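PDB 3LKE: enoyl-CoA hydratase from Bacillus halodurans, which probably hydrates the double bond of enoyl-coenzyme A thioesters, as a member of the crotonase family. Local coordinates for residues H58-S64 / L107-Y113; L83-L87 / T235-V239. All coordinates share one frame; numbering follows the deposited sequence.

Overall arrangement
Both contacts lie within one crotonase-type chain, but they hold different elements together. Both are partly buried, contact 1 (58-64 with 107-113) the deeper, its centre about 11 Å from the centre of the chain; it pairs the loop after strand 51-56 with the end of strand 103-108 and with strand 111-113. Its chemistry is that of a short parallel ladder backed by aromatic rings. Contact 2 (83-87 with 235-239) has its centre about 17 Å from that of the chain and joins helix 81-98 to helix 223-241 through aliphatic side chains edged by a salt bridge. Helix 81-98 is followed in the chain by strand 103-108, while the contact centres stay about 25 Å apart.

Contact 1 (H58-S64 / L107-Y113); sequences HRAYFSS and LINGYAY
Phe62 lays its ring over the end of Ile108: CD1 of Ile108 stands 3.8 Å from the centroid of the Phe62 ring, almost straight above it. A chi1 of 176°, with CG anti to the backbone N, swings the phenyl group over this methyl. Asn109 OD1 lies at the edge of the same ring, near its plane, and the amide is turned 77° from it. The other branch of the amide, Asn109 ND2, donates to His58 O at 2.7 Å, from above the carbonyl plane, with the bond bent to 141°. His58 opens a type I turn that ends at Tyr61, so the amide holds the start of that turn. From there the chains pair as parallel strands, Tyr61 beside Tyr111 and Ser63 beside Ala112, with a beta bulge between. At the bulge Tyr111 O takes two backbone donors, Phe62 N at 2.8 Å and Ser63 N at 3.0 Å. Ser63 O then receives Tyr113 N at 3.0 Å. In crotonase-fold enzymes the oxyanion hole is made by two backbone N-H groups in the loops after the strands equivalent to 51-56 and 103-108, and the pairing here probably sets those loops side by side. Over one face of the Tyr111 ring sits Tyr61 CB, 3.6 Å from the centroid in a CH-pi contact, while Tyr113 OH approaches the opposite face. Beyond the segments, Asn26 binds Phe62 O through its ND2 and Ser63 OG through its backbone O.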
# COMPACT_ATOMS: atom_id res chain seq x y z
N HIS A 58 -8.03 7.72 -32.62
CA HIS A 58 -9.19 8.59 -32.76
C HIS A 58 -9.24 9.68 -31.71
O HIS A 58 -9.22 9.41 -30.50
CB HIS A 58 -10.48 7.77 -32.80
CG HIS A 58 -10.49 6.75 -33.89
ND1 HIS A 58 -10.70 7.08 -35.22
CD2 HIS A 58 -10.29 5.41 -33.87
CE1 HIS A 58 -10.64 5.99 -35.96
NE2 HIS A 58 -10.39 4.96 -35.16
N ARG A 59 -9.30 10.91 -32.19
CA ARG A 59 -9.23 12.10 -31.36
C ARG A 59 -10.25 12.09 -30.22
O ARG A 59 -9.93 12.43 -29.08
CB ARG A 59 -9.40 13.34 -32.23
CG ARG A 59 -9.32 14.67 -31.49
CD ARG A 59 -9.21 15.84 -32.47
NE ARG A 59 -8.05 15.69 -33.35
CZ ARG A 59 -8.11 15.43 -34.65
NH1 ARG A 59 -9.29 15.31 -35.25
NH2 ARG A 59 -7.00 15.31 -35.35
N ALA A 60 -11.48 11.68 -30.52
CA ALA A 60 -12.59 11.86 -29.58
C ALA A 60 -12.55 10.96 -28.35
O ALA A 60 -13.09 11.32 -27.30
CB ALA A 60 -13.93 11.71 -30.30
N TYR A 61 -11.92 9.80 -28.45
CA TYR A 61 -12.02 8.82 -27.36
C TYR A 61 -10.79 7.94 -27.28
O TYR A 61 -10.16 7.63 -28.28
CB TYR A 61 -13.25 7.93 -27.58
CG TYR A 61 -13.39 7.46 -29.02
CD1 TYR A 61 -12.75 6.30 -29.46
CD2 TYR A 61 -14.15 8.18 -29.93
CE1 TYR A 61 -12.87 5.87 -30.78
CE2 TYR A 61 -14.28 7.76 -31.24
CZ TYR A 61 -13.64 6.60 -31.66
OH TYR A 61 -13.77 6.20 -32.98
N PHE A 62 -10.44 7.52 -26.07
CA PHE A 62 -9.46 6.45 -25.96
C PHE A 62 -10.16 5.11 -26.10
O PHE A 62 -9.84 4.32 -26.98
CB PHE A 62 -8.73 6.47 -24.61
CG PHE A 62 -7.78 5.32 -24.46
CD1 PHE A 62 -6.58 5.32 -25.13
CD2 PHE A 62 -8.11 4.22 -23.67
CE1 PHE A 62 -5.70 4.26 -25.02
CE2 PHE A 62 -7.25 3.16 -23.55
CZ PHE A 62 -6.04 3.17 -24.22
N SER A 63 -11.11 4.84 -25.21
CA SER A 63 -11.94 3.64 -25.30
C SER A 63 -13.22 3.77 -24.50
O SER A 63 -13.21 4.14 -23.32
CB SER A 63 -11.17 2.39 -24.84
OG SER A 63 -12.04 1.26 -24.79
N SER A 64 -14.33 3.46 -25.15
CA SER A 64 -15.63 3.50 -24.50
C SER A 64 -15.84 2.31 -23.55
O SER A 64 -16.84 2.25 -22.84
CB SER A 64 -16.74 3.56 -25.55
OG SER A 64 -16.71 2.41 -26.37
N LEU A 107 -1.40 5.85 -23.48
CA LEU A 107 -1.64 7.26 -23.75
C LEU A 107 -3.14 7.47 -23.85
O LEU A 107 -3.75 7.02 -24.82
CB LEU A 107 -0.95 7.68 -25.06
CG LEU A 107 0.53 7.32 -25.14
CD1 LEU A 107 1.14 7.76 -26.48
CD2 LEU A 107 1.27 7.98 -23.98
N ILE A 108 -3.72 8.13 -22.85
CA ILE A 108 -5.16 8.32 -22.79
C ILE A 108 -5.50 9.69 -23.37
O ILE A 108 -5.38 10.70 -22.69
CB ILE A 108 -5.70 8.27 -21.35
CG1 ILE A 108 -5.11 7.08 -20.58
CG2 ILE A 108 -7.22 8.23 -21.36
CD1 ILE A 108 -5.42 5.72 -21.21
N ASN A 109 -5.95 9.69 -24.62
CA ASN A 109 -6.16 10.95 -25.34
C ASN A 109 -7.54 11.56 -25.13
O ASN A 109 -7.68 12.76 -24.97
CB ASN A 109 -5.87 10.78 -26.83
CG ASN A 109 -6.79 9.76 -27.48
OD1 ASN A 109 -6.97 8.66 -26.97
ND2 ASN A 109 -7.37 10.11 -28.62
N GLY A 110 -8.56 10.71 -25.14
CA GLY A 110 -9.93 11.15 -24.93
C GLY A 110 -10.58 10.31 -23.85
O GLY A 110 -9.89 9.78 -22.98
N TYR A 111 -11.90 10.15 -23.91
CA TYR A 111 -12.55 9.48 -22.78
C TYR A 111 -12.19 8.01 -22.68
O TYR A 111 -11.87 7.35 -23.67
CB TYR A 111 -14.07 9.73 -22.73
CG TYR A 111 -14.86 9.24 -23.92
CD1 TYR A 111 -15.17 7.89 -24.06
CD2 TYR A 111 -15.33 10.13 -24.87
CE1 TYR A 111 -15.91 7.44 -25.13
CE2 TYR A 111 -16.08 9.69 -25.95
CZ TYR A 111 -16.36 8.34 -26.07
OH TYR A 111 -17.09 7.87 -27.14
N ALA A 112 -12.20 7.50 -21.45
CA ALA A 112 -11.86 6.11 -21.17
C ALA A 112 -12.81 5.65 -20.08
O ALA A 112 -12.68 6.06 -18.92
CB ALA A 112 -10.42 5.98 -20.71
N TYR A 113 -13.78 4.84 -20.47
CA TYR A 113 -14.83 4.38 -19.56
C TYR A 113 -14.62 2.95 -19.14
O TYR A 113 -14.24 2.09 -19.95
CB TYR A 113 -16.20 4.46 -20.24
CG TYR A 113 -16.62 5.83 -20.68
CD1 TYR A 113 -16.15 6.97 -20.05
CD2 TYR A 113 -17.52 5.99 -21.72
CE1 TYR A 113 -16.54 8.23 -20.45
CE2 TYR A 113 -17.92 7.24 -22.14
CZ TYR A 113 -17.43 8.35 -21.49
OH TYR A 113 -17.84 9.60 -21.91

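Contact 2 (L83-L87 / T235-V239); sequences LREVL and TEELV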
# COMPACT_ATOMS: atom_id res chain seq x y z
N LEU A 83 -20.13 -14.76 -22.56
CA LEU A 83 -19.52 -13.96 -21.49
C LEU A 83 -18.14 -14.49 -21.12
O LEU A 83 -17.17 -13.73 -21.08
CB LEU A 83 -20.43 -13.90 -20.26
CG LEU A 83 -20.02 -12.95 -19.13
CD1 LEU A 83 -19.59 -11.59 -19.68
CD2 LEU A 83 -21.16 -12.78 -18.13
N ARG A 84 -18.04 -15.78 -20.86
CA ARG A 84 -16.76 -16.37 -20.45
C ARG A 84 -15.70 -16.22 -21.54
O ARG A 84 -14.52 -15.99 -21.24
CB ARG A 84 -16.92 -17.83 -20.01
CG ARG A 84 -17.70 -17.98 -18.71
CD ARG A 84 -17.86 -19.44 -18.30
NE ARG A 84 -18.60 -19.57 -17.04
CZ ARG A 84 -18.04 -19.50 -15.83
NH1 ARG A 84 -16.73 -19.30 -15.71
NH2 ARG A 84 -18.79 -19.62 -14.75
N GLU A 85 -16.12 -16.34 -22.79
CA GLU A 85 -15.21 -16.20 -23.92
C GLU A 85 -14.56 -14.81 -23.95
O GLU A 85 -13.34 -14.71 -24.09
CB GLU A 85 -15.95 -16.47 -25.24
CG GLU A 85 -15.15 -16.13 -26.49
CD GLU A 85 -15.91 -16.46 -27.77
OE1 GLU A 85 -16.77 -17.37 -27.73
OE2 GLU A 85 -15.64 -15.82 -28.80
N VAL A 86 -15.36 -13.76 -23.82
CA VAL A 86 -14.83 -12.40 -23.92
C VAL A 86 -14.01 -12.04 -22.68
O VAL A 86 -12.97 -11.39 -22.78
CB VAL A 86 -15.93 -11.35 -24.19
CG1 VAL A 86 -16.92 -11.30 -23.06
CG2 VAL A 86 -15.31 -9.97 -24.42
N LEU A 87 -14.48 -12.47 -21.51
CA LEU A 87 -13.73 -12.26 -20.28
C LEU A 87 -12.38 -12.93 -20.39
O LEU A 87 -11.37 -12.39 -19.95
CB LEU A 87 -14.51 -12.80 -19.08
CG LEU A 87 -15.68 -11.89 -18.69
CD1 LEU A 87 -16.55 -12.52 -17.61
CD2 LEU A 87 -15.15 -10.51 -18.24
N THR A 235 -14.21 -13.15 -12.88
CA THR A 235 -14.97 -13.86 -13.91
C THR A 235 -16.17 -14.56 -13.27
O THR A 235 -17.31 -14.38 -13.70
CB THR A 235 -14.08 -14.86 -14.64
OG1 THR A 235 -13.01 -14.16 -15.28
CG2 THR A 235 -14.88 -15.64 -15.70
N GLU A 236 -15.92 -15.34 -12.22
CA GLU A 236 -16.99 -16.10 -11.60
C GLU A 236 -18.06 -15.20 -11.00
O GLU A 236 -19.25 -15.50 -11.10
CB GLU A 236 -16.44 -17.08 -10.55
CG GLU A 236 -15.49 -18.11 -11.13
CD GLU A 236 -16.14 -18.96 -12.22
OE1 GLU A 236 -17.35 -19.24 -12.13
OE2 GLU A 236 -15.43 -19.35 -13.16
N GLU A 237 -17.65 -14.09 -10.37
CA GLU A 237 -18.61 -13.19 -9.75
C GLU A 237 -19.47 -12.49 -10.79
O GLU A 237 -20.66 -12.30 -10.59
CB GLU A 237 -17.93 -12.14 -8.86
CG GLU A 237 -17.15 -12.69 -7.67
CD GLU A 237 -18.02 -13.41 -6.64
OE1 GLU A 237 -19.24 -13.12 -6.54
OE2 GLU A 237 -17.48 -14.27 -5.91
N LEU A 238 -18.86 -12.08 -11.89
CA LEU A 238 -19.60 -11.36 -12.92
C LEU A 238 -20.58 -12.30 -13.63
O LEU A 238 -21.70 -11.91 -13.94
CB LEU A 238 -18.65 -10.73 -13.94
CG LEU A 238 -19.31 -9.68 -14.84
CD1 LEU A 238 -19.85 -8.53 -14.02
CD2 LEU A 238 -18.35 -9.18 -15.91
N VAL A 239 -20.15 -13.53 -13.87
CA VAL A 239 -20.99 -14.50 -14.56
C VAL A 239 -22.22 -14.81 -13.72
O VAL A 239 -23.33 -14.95 -14.24
CB VAL A 239 -20.23 -15.80 -14.87
CG1 VAL A 239 -21.22 -16.93 -15.23
CG2 VAL A 239 -19.22 -15.59 -15.98
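Arg84 meets Glu236 end-on, with one nitrogen to each carboxylate oxygen: NH1 reaches Glu236 OE2 at 2.9 Å, and NH2 reaches Glu236 OE1 at 3.0 Å. Both bonds are nearly straight. The oxygens lie close to the guanidinium plane, though the carboxylate itself is turned 32° from it. Val239 covers one guanidinium face, its CG2 about 4.0 Å above the centre. The Arg84 chain is extended from CG to NE, which carries the charged group over to helix 223-241, while Glu236 bends back at chi2 to meet it. With an alanine at Arg84, the Glu236 carboxylate is likely to lose its charged mate across the contact and Val239 the guanidinium packed against it. Behind this pair the contact is aliphatic. Leu83 CD2 comes within 4.0 Å of Val239 CG2, and Leu87 CD1 within 4.0 Å of Thr235 CG2, while Leu238 CD2 touches Leu87 CD1 at an angle. The hydroxyl of Thr235 bonds to Leu231 O in its own helix. Farther out, Glu237 forms a salt bridge with Lys217 of a second subunit. The two helix segments, their axes 10.7 Å apart at 145°, make a roughly antiparallel, inclined helix pair with a salt bridge flanking its aliphatic seam.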